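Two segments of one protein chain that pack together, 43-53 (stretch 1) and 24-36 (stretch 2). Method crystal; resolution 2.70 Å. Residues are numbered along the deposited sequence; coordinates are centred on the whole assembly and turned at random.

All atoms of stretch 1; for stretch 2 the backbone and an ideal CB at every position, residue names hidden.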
# COMPACT_ATOMS: atom_id res chain seq x y z
N GLU A 43 16.84 -6.84 -4.23
CA GLU A 43 16.15 -5.64 -3.83
C GLU A 43 16.72 -4.42 -4.53
O GLU A 43 17.89 -4.40 -4.92
CB GLU A 43 16.27 -5.43 -2.34
CG GLU A 43 15.69 -6.55 -1.55
CD GLU A 43 15.90 -6.33 -0.08
OE1 GLU A 43 17.01 -5.89 0.30
OE2 GLU A 43 14.97 -6.59 0.71
N GLU A 44 15.89 -3.40 -4.67
CA GLU A 44 16.32 -2.17 -5.31
C GLU A 44 15.56 -0.98 -4.75
O GLU A 44 14.36 -1.06 -4.42
CB GLU A 44 16.11 -2.25 -6.81
CG GLU A 44 16.80 -1.12 -7.53
CD GLU A 44 16.62 -1.22 -9.04
OE1 GLU A 44 15.52 -0.87 -9.54
OE2 GLU A 44 17.59 -1.64 -9.70
N ILE A 45 16.28 0.14 -4.63
CA ILE A 45 15.70 1.36 -4.09
C ILE A 45 15.96 2.59 -4.97
O ILE A 45 17.05 2.76 -5.55
CB ILE A 45 16.22 1.61 -2.66
CG1 ILE A 45 15.70 0.53 -1.73
CG2 ILE A 45 15.77 2.96 -2.15
CD1 ILE A 45 16.59 0.29 -0.52
N ILE A 46 14.94 3.43 -5.09
CA ILE A 46 15.15 4.68 -5.76
C ILE A 46 14.98 5.78 -4.74
O ILE A 46 13.98 5.83 -4.01
CB ILE A 46 14.19 4.93 -6.93
CG1 ILE A 46 14.03 3.69 -7.81
CG2 ILE A 46 14.66 6.13 -7.76
CD1 ILE A 46 12.87 3.85 -8.78
N HIS A 47 15.97 6.65 -4.70
CA HIS A 47 15.87 7.82 -3.88
C HIS A 47 15.46 9.00 -4.77
O HIS A 47 16.12 9.33 -5.75
CB HIS A 47 17.19 8.04 -3.13
CG HIS A 47 17.16 9.18 -2.16
ND1 HIS A 47 16.00 9.61 -1.56
CD2 HIS A 47 18.14 10.00 -1.72
CE1 HIS A 47 16.27 10.64 -0.77
NE2 HIS A 47 17.57 10.89 -0.85
N LEU A 48 14.34 9.61 -4.44
CA LEU A 48 13.73 10.61 -5.29
C LEU A 48 14.27 12.00 -5.01
O LEU A 48 14.13 12.50 -3.89
CB LEU A 48 12.20 10.60 -5.08
CG LEU A 48 11.34 9.63 -5.90
CD1 LEU A 48 12.14 8.48 -6.48
CD2 LEU A 48 10.25 9.13 -5.03
N LYS A 49 14.85 12.64 -6.02
CA LYS A 49 15.22 14.05 -5.91
C LYS A 49 13.99 14.94 -5.55
O LYS A 49 14.06 15.71 -4.60
CB LYS A 49 15.94 14.54 -7.17
CG LYS A 49 16.17 16.04 -7.20
CD LYS A 49 17.52 16.42 -6.60
CE LYS A 49 18.59 16.62 -7.68
NZ LYS A 49 19.71 15.60 -7.64
N ASP A 50 12.88 14.81 -6.29
CA ASP A 50 11.60 15.43 -5.90
C ASP A 50 10.71 14.39 -5.28
O ASP A 50 10.29 13.45 -5.97
CB ASP A 50 10.81 15.95 -7.10
CG ASP A 50 11.51 17.04 -7.84
OD1 ASP A 50 12.33 17.77 -7.23
OD2 ASP A 50 11.24 17.17 -9.06
N PRO A 51 10.36 14.59 -4.01
CA PRO A 51 9.47 13.65 -3.31
C PRO A 51 8.17 13.48 -4.07
O PRO A 51 7.65 14.42 -4.68
CB PRO A 51 9.20 14.36 -1.98
CG PRO A 51 9.38 15.82 -2.31
CD PRO A 51 10.54 15.84 -3.27
N ILE A 52 7.64 12.27 -4.05
CA ILE A 52 6.38 12.01 -4.69
C ILE A 52 5.32 12.45 -3.70
O ILE A 52 5.41 12.13 -2.51
CB ILE A 52 6.24 10.51 -5.12
CG1 ILE A 52 5.88 10.42 -6.59
CG2 ILE A 52 5.21 9.77 -4.33
CD1 ILE A 52 7.04 10.78 -7.50
N GLN A 53 4.35 13.21 -4.16
CA GLN A 53 3.33 13.68 -3.25
C GLN A 53 2.08 12.81 -3.28
O GLN A 53 1.31 12.82 -4.25
CB GLN A 53 3.00 15.12 -3.55
CG GLN A 53 4.08 16.03 -3.09
CD GLN A 53 3.76 17.47 -3.40
OE1 GLN A 53 2.68 17.77 -3.90
NE2 GLN A 53 4.70 18.37 -3.10
N UNK A 24 4.38 1.24 -12.50
CA UNK A 24 4.62 2.24 -13.53
C UNK A 24 5.36 3.45 -12.96
O UNK A 24 6.29 3.99 -13.59
CB UNK A 24 3.30 2.68 -14.16
N UNK A 25 4.92 3.86 -11.78
CA UNK A 25 5.55 4.94 -11.05
C UNK A 25 7.02 4.62 -10.80
O UNK A 25 7.90 5.44 -11.06
CB UNK A 25 4.82 5.19 -9.73
N UNK A 26 7.27 3.42 -10.31
CA UNK A 26 8.62 2.96 -10.06
C UNK A 26 9.46 3.03 -11.33
O UNK A 26 10.60 3.52 -11.33
CB UNK A 26 8.60 1.53 -9.51
N UNK A 27 8.90 2.53 -12.42
CA UNK A 27 9.66 2.36 -13.64
C UNK A 27 10.08 3.72 -14.17
O UNK A 27 11.21 3.91 -14.66
CB UNK A 27 8.85 1.59 -14.69
N UNK A 28 9.15 4.66 -14.08
CA UNK A 28 9.36 6.01 -14.56
C UNK A 28 10.44 6.73 -13.74
O UNK A 28 11.37 7.33 -14.29
CB UNK A 28 8.05 6.79 -14.51
N UNK A 29 10.31 6.65 -12.42
CA UNK A 29 11.24 7.28 -11.52
C UNK A 29 12.63 6.66 -11.65
O UNK A 29 13.64 7.33 -11.46
CB UNK A 29 10.73 7.17 -10.08
N UNK A 30 12.67 5.40 -12.01
CA UNK A 30 13.92 4.69 -12.13
C UNK A 30 14.82 5.28 -13.22
O UNK A 30 16.04 5.28 -13.10
CB UNK A 30 13.65 3.21 -12.42
N UNK A 31 14.20 5.83 -14.26
CA UNK A 31 14.94 6.39 -15.40
C UNK A 31 15.44 7.79 -15.20
O UNK A 31 16.31 8.25 -15.95
CB UNK A 31 14.06 6.37 -16.65
N UNK A 32 14.86 8.52 -14.25
CA UNK A 32 15.20 9.94 -14.08
C UNK A 32 16.67 10.18 -13.64
O UNK A 32 17.12 9.60 -12.64
CB UNK A 32 14.25 10.56 -13.05
N UNK A 33 17.40 11.03 -14.40
CA UNK A 33 18.80 11.41 -14.08
C UNK A 33 18.95 12.01 -12.66
O UNK A 33 19.88 11.68 -11.94
CB UNK A 33 19.31 12.42 -15.11
N UNK A 34 18.02 12.90 -12.32
CA UNK A 34 17.70 13.36 -10.98
C UNK A 34 17.89 12.37 -9.80
O UNK A 34 18.27 12.78 -8.70
CB UNK A 34 16.24 13.82 -10.99
N UNK A 35 17.58 11.10 -10.01
CA UNK A 35 17.37 10.18 -8.89
C UNK A 35 18.55 9.27 -8.69
O UNK A 35 19.38 9.10 -9.58
CB UNK A 35 16.11 9.34 -9.11
N UNK A 36 18.61 8.65 -7.52
CA UNK A 36 19.66 7.69 -7.26
C UNK A 36 19.09 6.29 -7.07
O UNK A 36 18.16 6.08 -6.28
CB UNK A 36 20.47 8.11 -6.03

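Position 24 has nothing of stretch 1 near its CB; many residues would suit. It is Asp-24.

Position 25 is helical and its CB points sideways. The side chain of Ile-52 lies within reach of a longer apolar group. The residue is Leu-25; its CD1 lies 4.0 Å from CD1 of Ile-52.

At position 26 the CB is again sideways, 4.9 Å from Ile-46 CD1. Farther out, to one side of that methyl, lies the carboxylate of Glu-44. A long side chain is favoured, apolar along its length with a donor at the tip; tyrosine, lysine or arginine could serve. It is Tyr-26. Ile-46 CD1 sits over one ring face, 3.5 Å from the centroid of the Tyr-26 ring, a CH-pi contact. The hydroxyl OH donates to Glu-44 OE1 at 2.6 Å.

Positions 27 and 28 reach nothing of stretch 1, so small or polar residues are acceptable. They are Ser-27 and Ser-28.

Position 29 points toward stretch 1. Its CB is 4.1 Å from Leu-48 CD1 and 4.2 Å from Ile-46 CD1. These methyls suggest an apolar residue, and a charge would find no partner in stretch 1. The residue is nevertheless Glu-29. Its OE2 comes 3.1 Å from Ile-52 CD1, and its OE1 accepts from position 35.

Position 30 has its CB 3.8 Å from Ile-46 CD1 and 5.3 Å from Glu-44 OE1. A long basic residue fits. Arg-30 extends with its first three chi angles t and forms a salt bridge: NE donates to Glu-44 OE1 at 2.7 Å, and NH2 to Glu-44 OE2 at 3.0 Å.

Positions 31, 32 and 33 leave stretch 1 untouched; polar residues suit them. They are Lys-31, Lys-32 and Glu-33.

At position 34 the CB is 3.9 Å from Lys-49 CB. An acidic or small polar residue would suit the nearby amine. Asp-34 is present, but Lys-49 NZ stays 4.5 Å from its OD1, beyond a salt bridge.

Position 35 faces the free backbone N of Lys-49, so an acceptor is wanted; Asn, Asp or Gln are candidates. In Asn-35, OD1 accepts from Lys-49 N at 2.9 Å. Its ND2 donates to both O and OE1 of Glu-29, each at 2.9 Å.

Position 36 pairs antiparallel with His-47 through the backbone, and its CB lies beside His-47 CB. A beta-branched residue fits. It is Ile-36: its N donates to His-47 O at 3.1 Å, and its O accepts from His-47 N at 2.8 Å.

Stretch 2 (24-36) DLYSSERKKEDNI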
# COMPACT_ATOMS: atom_id res chain seq x y z
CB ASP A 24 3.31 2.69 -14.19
CG ASP A 24 2.64 1.56 -14.96
OD1 ASP A 24 3.36 0.62 -15.37
OD2 ASP A 24 1.40 1.61 -15.15
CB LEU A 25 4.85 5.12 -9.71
CG LEU A 25 5.56 6.03 -8.71
CD1 LEU A 25 5.75 7.41 -9.32
CD2 LEU A 25 4.80 6.11 -7.42
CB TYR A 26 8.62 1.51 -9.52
CG TYR A 26 10.01 1.09 -9.05
CD1 TYR A 26 10.42 1.31 -7.74
CD2 TYR A 26 10.91 0.47 -9.94
CE1 TYR A 26 11.69 0.94 -7.31
CE2 TYR A 26 12.18 0.11 -9.52
CZ TYR A 26 12.56 0.34 -8.22
OH TYR A 26 13.82 -0.02 -7.82
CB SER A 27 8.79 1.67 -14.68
OG SER A 27 9.59 1.28 -15.77
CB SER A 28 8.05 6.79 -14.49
OG SER A 28 8.24 8.11 -14.95
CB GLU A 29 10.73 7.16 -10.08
CG GLU A 29 9.45 7.95 -9.84
CD GLU A 29 9.70 9.43 -9.89
OE1 GLU A 29 10.87 9.84 -9.76
OE2 GLU A 29 8.74 10.20 -10.08
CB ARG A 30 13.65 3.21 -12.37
CG ARG A 30 14.86 2.36 -12.17
CD ARG A 30 14.56 0.89 -12.40
NE ARG A 30 15.75 0.10 -12.10
CZ ARG A 30 16.62 -0.31 -13.01
NH1 ARG A 30 16.45 -0.02 -14.29
NH2 ARG A 30 17.68 -0.99 -12.64
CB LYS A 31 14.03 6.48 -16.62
CG LYS A 31 13.36 5.22 -17.04
CD LYS A 31 12.68 5.49 -18.37
CE LYS A 31 12.17 4.21 -18.96
NZ LYS A 31 11.66 3.33 -17.87
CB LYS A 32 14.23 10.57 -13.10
CG LYS A 32 12.81 10.73 -13.65
CD LYS A 32 11.83 10.91 -12.52
CE LYS A 32 10.78 11.93 -12.82
NZ LYS A 32 10.03 11.48 -14.02
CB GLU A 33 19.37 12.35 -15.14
CG GLU A 33 20.39 13.37 -14.60
CD GLU A 33 19.77 14.75 -14.31
OE1 GLU A 33 18.53 14.88 -14.40
OE2 GLU A 33 20.52 15.71 -14.01
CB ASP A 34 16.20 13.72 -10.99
CG ASP A 34 15.95 15.20 -11.02
OD1 ASP A 34 16.93 15.97 -11.20
OD2 ASP A 34 14.76 15.59 -10.87
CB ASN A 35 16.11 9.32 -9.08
CG ASN A 35 14.83 10.14 -9.09
OD1 ASN A 35 14.78 11.27 -8.58
ND2 ASN A 35 13.77 9.57 -9.66
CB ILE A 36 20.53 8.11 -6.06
CG1 ILE A 36 21.08 9.51 -6.30
CG2 ILE A 36 21.69 7.16 -5.87
CD1 ILE A 36 22.09 9.98 -5.26
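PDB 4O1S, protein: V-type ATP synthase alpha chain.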